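Putative aminopeptidase (Leishmania major, PDB 5NTH) probably acts as a manganese-dependent metalloaminopeptidase of the M17 leucyl aminopeptidase family, removing residues from the N-termini of peptides. Local coordinates at residues K62-Y67 / D138-A143. Numbering follows the deposited sequence.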
loop_
_atom_site.group_PDB
_atom_site.type_symbol
_atom_site.label_atom_id
_atom_site.label_comp_id
_atom_site.label_asym_id
_atom_site.label_seq_id
_atom_site.Cartn_x
_atom_site.Cartn_y
_atom_site.Cartn_z
ATOM N N LYS A 62 -3.158 -18.464 57.509
ATOM C CA LYS A 62 -2.031 -18.642 58.449
ATOM C C LYS A 62 -1.646 -20.123 58.678
ATOM O O LYS A 62 -0.571 -20.427 59.192
ATOM C CB LYS A 62 -2.315 -17.918 59.780
ATOM C CG LYS A 62 -2.751 -16.460 59.580
ATOM C CD LYS A 62 -2.857 -15.606 60.846
ATOM C CE LYS A 62 -3.843 -14.449 60.622
ATOM N NZ LYS A 62 -3.349 -13.110 61.048
ATOM N N SER A 63 -2.526 -21.025 58.268
ATOM C CA SER A 63 -2.317 -22.473 58.322
ATOM C C SER A 63 -1.385 -22.980 57.252
ATOM O O SER A 63 -0.764 -24.016 57.431
ATOM C CB SER A 63 -3.644 -23.224 58.088
ATOM O OG SER A 63 -4.718 -22.506 58.654
ATOM N N VAL A 64 -1.338 -22.307 56.104
ATOM C CA VAL A 64 -0.592 -22.846 54.990
ATOM C C VAL A 64 0.844 -22.938 55.494
ATOM O O VAL A 64 1.324 -22.098 56.248
ATOM C CB VAL A 64 -0.722 -22.023 53.684
ATOM C CG1 VAL A 64 -2.184 -21.771 53.320
ATOM C CG2 VAL A 64 0.023 -20.705 53.775
ATOM N N LEU A 65 1.511 -23.978 55.045
ATOM C CA LEU A 65 2.735 -24.425 55.625
ATOM C C LEU A 65 3.941 -23.533 55.313
ATOM O O LEU A 65 5.035 -23.738 55.851
ATOM C CB LEU A 65 2.982 -25.831 55.100
ATOM C CG LEU A 65 4.031 -26.657 55.829
ATOM C CD1 LEU A 65 3.693 -26.755 57.325
ATOM C CD2 LEU A 65 4.126 -28.042 55.185
ATOM N N PHE A 66 3.762 -22.534 54.456
ATOM C CA PHE A 66 4.825 -21.592 54.135
ATOM C C PHE A 66 4.514 -20.242 54.782
ATOM O O PHE A 66 5.117 -19.224 54.432
ATOM C CB PHE A 66 5.004 -21.475 52.601
ATOM C CG PHE A 66 3.806 -20.948 51.898
ATOM C CD1 PHE A 66 3.524 -19.589 51.895
ATOM C CD2 PHE A 66 2.921 -21.805 51.296
ATOM C CE1 PHE A 66 2.384 -19.093 51.290
ATOM C CE2 PHE A 66 1.777 -21.319 50.684
ATOM C CZ PHE A 66 1.506 -19.959 50.672
ATOM N N TYR A 67 3.579 -20.210 55.728
ATOM C CA TYR A 67 3.285 -18.937 56.395
ATOM C C TYR A 67 4.477 -18.644 57.239
ATOM O O TYR A 67 5.077 -19.558 57.791
ATOM C CB TYR A 67 2.057 -18.965 57.283
ATOM C CG TYR A 67 1.475 -17.582 57.510
ATOM C CD1 TYR A 67 0.732 -16.965 56.508
ATOM C CD2 TYR A 67 1.646 -16.886 58.732
ATOM C CE1 TYR A 67 0.179 -15.704 56.685
ATOM C CE2 TYR A 67 1.080 -15.620 58.928
ATOM C CZ TYR A 67 0.353 -15.037 57.886
ATOM O OH TYR A 67 -0.237 -13.799 57.988
ATOM N N ASP A 138 4.866 -24.728 43.587
ATOM C CA ASP A 138 3.615 -24.901 44.289
ATOM C C ASP A 138 2.719 -23.716 43.943
ATOM O O ASP A 138 3.148 -22.558 43.994
ATOM C CB ASP A 138 3.826 -24.980 45.808
ATOM C CG ASP A 138 4.277 -26.360 46.282
ATOM O OD1 ASP A 138 4.110 -27.373 45.595
ATOM O OD2 ASP A 138 4.808 -26.449 47.391
ATOM N N VAL A 139 1.478 -24.024 43.562
ATOM C CA VAL A 139 0.523 -23.010 43.171
ATOM C C VAL A 139 -0.663 -23.072 44.123
ATOM O O VAL A 139 -1.457 -24.025 44.086
ATOM C CB VAL A 139 0.045 -23.216 41.738
ATOM C CG1 VAL A 139 -0.951 -22.141 41.355
ATOM C CG2 VAL A 139 1.228 -23.185 40.802
ATOM N N TYR A 140 -0.756 -22.054 44.974
ATOM C CA TYR A 140 -1.764 -22.016 45.987
ATOM C C TYR A 140 -2.805 -21.090 45.461
ATOM O O TYR A 140 -2.553 -19.906 45.334
ATOM C CB TYR A 140 -1.217 -21.532 47.340
ATOM C CG TYR A 140 -0.665 -22.647 48.217
ATOM C CD1 TYR A 140 0.606 -23.194 47.965
ATOM C CD2 TYR A 140 -1.402 -23.169 49.302
ATOM C CE1 TYR A 140 1.139 -24.206 48.778
ATOM C CE2 TYR A 140 -0.882 -24.192 50.111
ATOM C CZ TYR A 140 0.395 -24.707 49.848
ATOM O OH TYR A 140 0.956 -25.717 50.604
ATOM N N VAL A 141 -3.976 -21.645 45.167
ATOM C CA VAL A 141 -5.088 -20.886 44.621
ATOM C C VAL A 141 -6.269 -20.787 45.562
ATOM O O VAL A 141 -6.818 -21.781 45.984
ATOM C CB VAL A 141 -5.624 -21.532 43.354
ATOM C CG1 VAL A 141 -6.570 -20.562 42.647
ATOM C CG2 VAL A 141 -4.484 -21.943 42.449
ATOM N N CYS A 142 -6.656 -19.555 45.848
ATOM C CA CYS A 142 -7.846 -19.259 46.632
ATOM C C CYS A 142 -9.066 -19.023 45.732
ATOM O O CYS A 142 -9.414 -17.879 45.395
ATOM C CB CYS A 142 -7.580 -18.061 47.521
ATOM S SG CYS A 142 -6.296 -18.499 48.699
ATOM N N ALA A 143 -9.702 -20.132 45.364
ATOM C CA ALA A 143 -10.865 -20.110 44.500
ATOM C C ALA A 143 -11.925 -21.049 45.023
ATOM O O ALA A 143 -11.609 -22.187 45.403
ATOM C CB ALA A 143 -10.493 -20.493 43.077
#
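A T-shaped aromatic pair, Phe66 against Tyr140, packs a type I beta turn (Val64 to Tyr67) onto one side of the sheet in the N-terminal domain. Phe66 supplies the edge and Tyr140 the face: the ring planes stand at 76° and the centroids lie 4.8 Å apart. CE2 of Phe66 sits over the middle of the tyrosine ring, 3.5 Å from Tyr140 CD1, and the neighbouring Phe66 CD2 comes to 3.9 Å from Tyr140 CE1. The phenyl group reaches this position with CG lodged between its backbone N and carbonyl carbon (chi1 63°). The turn that presents it is closed by a hydrogen bond from Tyr67 N to Val64 O (3.0 Å).

Tyr140 lies on strand 137-142, an inner strand of a mixed sheet, with 46-51 and 181-185 as its parallel neighbours, in a domain whose sequence belongs to the macro clan. The loop carrying Phe66 joins helices 53-57 and 69-77. Val64 serves both rings: its CG2 rests 3.5 Å above one face of Phe66, offset toward the rim, while its CB approaches Tyr140 CE2 at 4.2 Å. Val47 of strand 46-51 touches both aromatic side chains, and Val40 and Leu49 add further apolar contacts to Tyr140.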